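Local coordinates for acyl-CoA dehydrogenase family protein (Porphyromonas gingivalis, PDB 2OKU) that forms the C-terminal helical domain of a protein that probably dehydrogenates acyl-CoA thioesters with FAD as cofactor, at residues Lys56-Glu59 / Leu60-Gln64; Asp110-Val113 / Arg114-Pro118. One frame throughout, in Å; residues are numbered along the deposited sequence.

Overall arrangement
From the N terminus the chain passes through short helices into helix 32-53, then turns sharply into helix 58-87. Contact 1, 56-59 with 60-64, lies at this turn and caps the start of the new helix. The chain next runs to helix 92-115, where contact 2, 110-113 with 114-118, covers the last turn and the exit into the C-terminal loop. Both are local, so neither closes a long loop, and they follow in series without nesting or crossing. Their centres are about 12 Å apart, and they meet through side chains: Phe63 stacks on Phe116, Leu60 and Gln64 also touch Phe116, and the start of helix 58-87 is thereby tied to the end of helix 92-115.

Contact 1: Lys56-Glu59 / Leu60-Gln64; sequences KDQE and LLDFQ
Asp57 reaches forward along the chain to Leu60, and each atom of its short side chain finds something there. CB comes within 3.9 Å of Leu60 CB, and CG lies closer still to that methylene. OD1 accepts a nearly straight bond from Leu60 N, 3.0 Å long with an N-H...O angle of 168°, while OD2 rests 3.6 Å from Leu60 CB. The amide approaches OD1 from above the carboxylate plane, 68° out of it. With CG anti to the backbone N (chi1 175°), the carboxylate is held beside its own carbonyl, where it faces the opening turn. This is an N-cap: the first amides of a helix have no preceding carbonyl to receive them, and the side chain of Asp57 takes over that role at the start of helix 58-87. Aspartate suits the place because one methylene is enough to bring an oxygen back to the chain, and its negative charge would be favoured by the partial positive charge of the helix end. The regular bonding starts from the same residue, Leu61 N donating to Asp57 O at 3.0 Å, and goes on with Asp62 N to Gln58 O and Phe63 N to Glu59 O. The Gln58 chain is bent about its CB-CG bond so that its amide reaches across to Asp62, one turn later. NE2 is placed 2.5 Å from OD1 of Asp62, too short and too bent for more than a weak, doubtful bond. Leu61 CD2 passes 4.0 Å from the same Gln58 NE2, and the side chains of Gln58, Leu61 and Asp62 all touch Val3 of helix 2-5. Leu60, a buried aliphatic residue, lays its CB against the Asp57 carboxylate; its side chain touches Gln55 and, through CD1, Phe116 just after helix 92-115.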
loop_
_atom_site.group_PDB
_atom_site.type_symbol
_atom_site.label_atom_id
_atom_site.label_comp_id
_atom_site.label_asym_id
_atom_site.label_seq_id
_atom_site.Cartn_x
_atom_site.Cartn_y
_atom_site.Cartn_z
ATOM N N LYS A 56 -10.050 2.575 -29.356
ATOM C CA LYS A 56 -11.168 1.736 -29.782
ATOM C C LYS A 56 -10.654 0.414 -30.355
ATOM O O LYS A 56 -11.052 -0.030 -31.443
ATOM C CB LYS A 56 -12.035 2.481 -30.804
ATOM C CG LYS A 56 -12.645 3.792 -30.280
ATOM C CD LYS A 56 -13.144 4.631 -31.443
ATOM C CE LYS A 56 -14.098 5.747 -31.031
ATOM N NZ LYS A 56 -14.588 6.468 -32.263
ATOM N N ASP A 57 -9.746 -0.202 -29.621
ATOM C CA ASP A 57 -9.114 -1.434 -30.042
ATOM C C ASP A 57 -9.306 -2.411 -28.909
ATOM O O ASP A 57 -8.628 -2.328 -27.870
ATOM C CB ASP A 57 -7.640 -1.156 -30.341
ATOM C CG ASP A 57 -6.849 -2.399 -30.686
ATOM O OD1 ASP A 57 -7.303 -3.535 -30.435
ATOM O OD2 ASP A 57 -5.721 -2.221 -31.187
ATOM N N GLN A 58 -10.264 -3.319 -29.092
ATOM C CA GLN A 58 -10.624 -4.261 -28.054
ATOM C C GLN A 58 -9.487 -5.203 -27.665
ATOM O O GLN A 58 -9.322 -5.525 -26.486
ATOM C CB GLN A 58 -11.844 -5.094 -28.452
ATOM C CG GLN A 58 -12.332 -5.988 -27.299
ATOM C CD GLN A 58 -12.612 -5.191 -26.017
ATOM O OE1 GLN A 58 -13.437 -4.269 -26.026
ATOM N NE2 GLN A 58 -11.908 -5.531 -24.911
ATOM N N GLU A 59 -8.708 -5.653 -28.646
ATOM C CA GLU A 59 -7.560 -6.499 -28.359
ATOM C C GLU A 59 -6.532 -5.798 -27.477
ATOM O O GLU A 59 -5.998 -6.395 -26.558
ATOM C CB GLU A 59 -6.869 -6.943 -29.647
ATOM C CG GLU A 59 -7.699 -7.900 -30.453
ATOM C CD GLU A 59 -8.037 -9.162 -29.688
ATOM O OE1 GLU A 59 -7.168 -9.674 -28.950
ATOM O OE2 GLU A 59 -9.181 -9.645 -29.829
ATOM N N LEU A 60 -6.257 -4.542 -27.793
ATOM C CA LEU A 60 -5.339 -3.723 -27.012
ATOM C C LEU A 60 -5.854 -3.570 -25.588
ATOM O O LEU A 60 -5.095 -3.713 -24.642
ATOM C CB LEU A 60 -5.149 -2.347 -27.645
ATOM C CG LEU A 60 -4.114 -1.434 -26.955
ATOM C CD1 LEU A 60 -2.686 -2.004 -27.033
ATOM C CD2 LEU A 60 -4.162 -0.067 -27.576
ATOM N N LEU A 61 -7.147 -3.280 -25.435
ATOM C CA LEU A 61 -7.712 -3.097 -24.089
ATOM C C LEU A 61 -7.569 -4.366 -23.294
ATOM O O LEU A 61 -7.200 -4.337 -22.155
ATOM C CB LEU A 61 -9.192 -2.678 -24.148
ATOM C CG LEU A 61 -9.906 -2.494 -22.801
ATOM C CD1 LEU A 61 -9.176 -1.446 -21.928
ATOM C CD2 LEU A 61 -11.375 -2.085 -23.016
ATOM N N ASP A 62 -7.889 -5.504 -23.900
ATOM C CA ASP A 62 -7.750 -6.777 -23.231
ATOM C C ASP A 62 -6.302 -7.051 -22.815
ATOM O O ASP A 62 -6.028 -7.560 -21.721
ATOM C CB ASP A 62 -8.239 -7.896 -24.160
ATOM C CG ASP A 62 -9.723 -7.823 -24.424
ATOM O OD1 ASP A 62 -10.458 -7.139 -23.659
ATOM O OD2 ASP A 62 -10.166 -8.440 -25.417
ATOM N N PHE A 63 -5.366 -6.718 -23.698
ATOM C CA PHE A 63 -3.930 -6.927 -23.426
ATOM C C PHE A 63 -3.420 -6.043 -22.260
ATOM O O PHE A 63 -2.612 -6.480 -21.436
ATOM C CB PHE A 63 -3.135 -6.640 -24.699
ATOM C CG PHE A 63 -1.673 -6.743 -24.523
ATOM C CD1 PHE A 63 -1.060 -7.983 -24.353
ATOM C CD2 PHE A 63 -0.884 -5.593 -24.526
ATOM C CE1 PHE A 63 0.329 -8.071 -24.179
ATOM C CE2 PHE A 63 0.496 -5.666 -24.344
ATOM C CZ PHE A 63 1.111 -6.901 -24.176
ATOM N N GLN A 64 -3.891 -4.799 -22.228
ATOM C CA GLN A 64 -3.460 -3.802 -21.249
ATOM C C GLN A 64 -4.317 -3.773 -20.001
ATOM O O GLN A 64 -4.027 -3.015 -19.070
ATOM C CB GLN A 64 -3.474 -2.409 -21.878
ATOM C CG GLN A 64 -2.613 -2.208 -23.134
ATOM C CD GLN A 64 -1.116 -2.379 -22.913
ATOM O OE1 GLN A 64 -0.680 -3.066 -21.985
ATOM N NE2 GLN A 64 -0.313 -1.782 -23.806
#

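Contact 2: Asp110-Val113 / Arg114-Pro118; sequences DSYV and RAFRP
The rings of Tyr112 and Phe116 lie side by side and point the same way, their centroids 5.7 Å apart and their planes inclined by 34°, an oblique pairing. The phenol end of Tyr112 does the touching: OH comes within 3.4 Å of Phe116 CD1, and CZ lies 3.8 Å from that same carbon. Nearly the same first torsion in both (chi1 176° and -175°) lets them run alongside each other, and both meet helix 58-87, where Tyr112 also touches Arg67. The third flat group, the guanidinium of Arg114, is met at its edge by Asp110. NE donates to OD1 at 2.9 Å in a nearly straight bond; OD1 lies almost in the guanidinium plane, and NE comes to it on the syn side, tilted out of the carboxylate plane. A water completes the link, donating to OD1 and accepting from Arg114 NH2 at 3.0 Å. This is an i to i+4 salt bridge along the final turn of helix 92-115. Arginine suits the exposed place, since its chain, extended from CG to NE, carries the charge back one turn, while its aliphatic part passes Asp110 O. Asp110 is buried; its OD1 takes bonds from NE and the water, which would help accommodate the carboxylate, and OD2 has a long, weak ion pair with Arg44. The backbone bonding frays towards the exit: Arg114 N donates to Asp110 O at 3.0 Å, Ala115 N to Ser111 O and weakly to Tyr112 O, and Phe116 N donates weakly to Val113 O at 3.4 Å. Val113, buried and branched, packs on Leu48 and Val52 of helix 32-53.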
loop_
_atom_site.group_PDB
_atom_site.type_symbol
_atom_site.label_atom_id
_atom_site.label_comp_id
_atom_site.label_asym_id
_atom_site.label_seq_id
_atom_site.Cartn_x
_atom_site.Cartn_y
_atom_site.Cartn_z
ATOM N N ASP A 110 2.979 3.442 -17.178
ATOM C CA ASP A 110 2.678 4.525 -18.126
ATOM C C ASP A 110 3.622 4.521 -19.363
ATOM O O ASP A 110 3.167 4.603 -20.491
ATOM C CB ASP A 110 2.783 5.872 -17.402
ATOM C CG ASP A 110 2.281 7.005 -18.247
ATOM O OD1 ASP A 110 1.070 7.119 -18.396
ATOM O OD2 ASP A 110 3.113 7.771 -18.751
ATOM N N SER A 111 4.920 4.413 -19.112
ATOM C CA SER A 111 5.958 4.349 -20.149
ATOM C C SER A 111 5.757 3.150 -21.105
ATOM O O SER A 111 5.738 3.309 -22.327
ATOM C CB SER A 111 7.331 4.322 -19.474
ATOM O OG SER A 111 8.367 4.213 -20.440
ATOM N N TYR A 112 5.558 1.972 -20.525
ATOM C CA TYR A 112 5.310 0.762 -21.292
ATOM C C TYR A 112 4.077 0.853 -22.165
ATOM O O TYR A 112 4.142 0.593 -23.358
ATOM C CB TYR A 112 5.201 -0.474 -20.379
ATOM C CG TYR A 112 4.832 -1.715 -21.202
ATOM C CD1 TYR A 112 5.824 -2.471 -21.813
ATOM C CD2 TYR A 112 3.521 -2.083 -21.377
ATOM C CE1 TYR A 112 5.511 -3.594 -22.588
ATOM C CE2 TYR A 112 3.182 -3.216 -22.138
ATOM C CZ TYR A 112 4.201 -3.959 -22.740
ATOM O OH TYR A 112 3.893 -5.068 -23.492
ATOM N N VAL A 113 2.947 1.220 -21.564
ATOM C CA VAL A 113 1.673 1.294 -22.282
ATOM C C VAL A 113 1.695 2.330 -23.402
ATOM O O VAL A 113 1.192 2.076 -24.517
ATOM C CB VAL A 113 0.500 1.538 -21.309
ATOM C CG1 VAL A 113 -0.816 1.824 -22.066
ATOM C CG2 VAL A 113 0.377 0.331 -20.364
ATOM N N ARG A 114 2.292 3.482 -23.119
ATOM C CA ARG A 114 2.391 4.550 -24.110
ATOM C C ARG A 114 3.377 4.253 -25.255
ATOM O O ARG A 114 3.208 4.770 -26.358
ATOM C CB ARG A 114 2.714 5.875 -23.411
ATOM C CG ARG A 114 1.494 6.405 -22.625
ATOM C CD ARG A 114 1.790 7.730 -21.928
ATOM N NE ARG A 114 0.654 8.130 -21.096
ATOM C CZ ARG A 114 -0.407 8.788 -21.551
ATOM N NH1 ARG A 114 -0.469 9.152 -22.825
ATOM N NH2 ARG A 114 -1.390 9.116 -20.727
ATOM N N ALA A 115 4.383 3.434 -24.993
ATOM C CA ALA A 115 5.371 3.050 -26.013
ATOM C C ALA A 115 4.928 1.822 -26.816
ATOM O O ALA A 115 5.512 1.500 -27.842
ATOM C CB ALA A 115 6.707 2.809 -25.388
ATOM N N PHE A 116 3.893 1.137 -26.350
ATOM C CA PHE A 116 3.509 -0.141 -26.935
ATOM C C PHE A 116 2.870 0.057 -28.307
ATOM O O PHE A 116 1.974 0.862 -28.469
ATOM C CB PHE A 116 2.558 -0.896 -25.995
ATOM C CG PHE A 116 2.205 -2.267 -26.476
ATOM C CD1 PHE A 116 3.103 -3.313 -26.336
ATOM C CD2 PHE A 116 0.984 -2.516 -27.087
ATOM C CE1 PHE A 116 2.788 -4.608 -26.804
ATOM C CE2 PHE A 116 0.658 -3.811 -27.547
ATOM C CZ PHE A 116 1.566 -4.847 -27.404
ATOM N N ARG A 117 3.339 -0.678 -29.303
ATOM C CA ARG A 117 2.741 -0.604 -30.641
ATOM C C ARG A 117 1.665 -1.687 -30.765
ATOM O O ARG A 117 1.973 -2.871 -30.617
ATOM C CB ARG A 117 3.817 -0.797 -31.708
ATOM C CG ARG A 117 5.078 0.086 -31.544
ATOM C CD ARG A 117 6.005 -0.007 -32.780
ATOM N NE ARG A 117 5.214 0.032 -34.020
ATOM C CZ ARG A 117 4.938 -1.014 -34.809
ATOM N NH1 ARG A 117 5.419 -2.237 -34.539
ATOM N NH2 ARG A 117 4.185 -0.832 -35.894
ATOM N N PRO A 118 0.398 -1.302 -31.012
ATOM C CA PRO A 118 -0.726 -2.244 -31.116
ATOM C C PRO A 118 -0.536 -3.351 -32.169
ATOM O O PRO A 118 -1.035 -4.465 -31.994
ATOM C CB PRO A 118 -1.890 -1.336 -31.486
ATOM C CG PRO A 118 -1.537 -0.055 -30.821
ATOM C CD PRO A 118 -0.082 0.087 -31.125
HETATM O O HOH W 1 -0.822 8.915 -17.775
#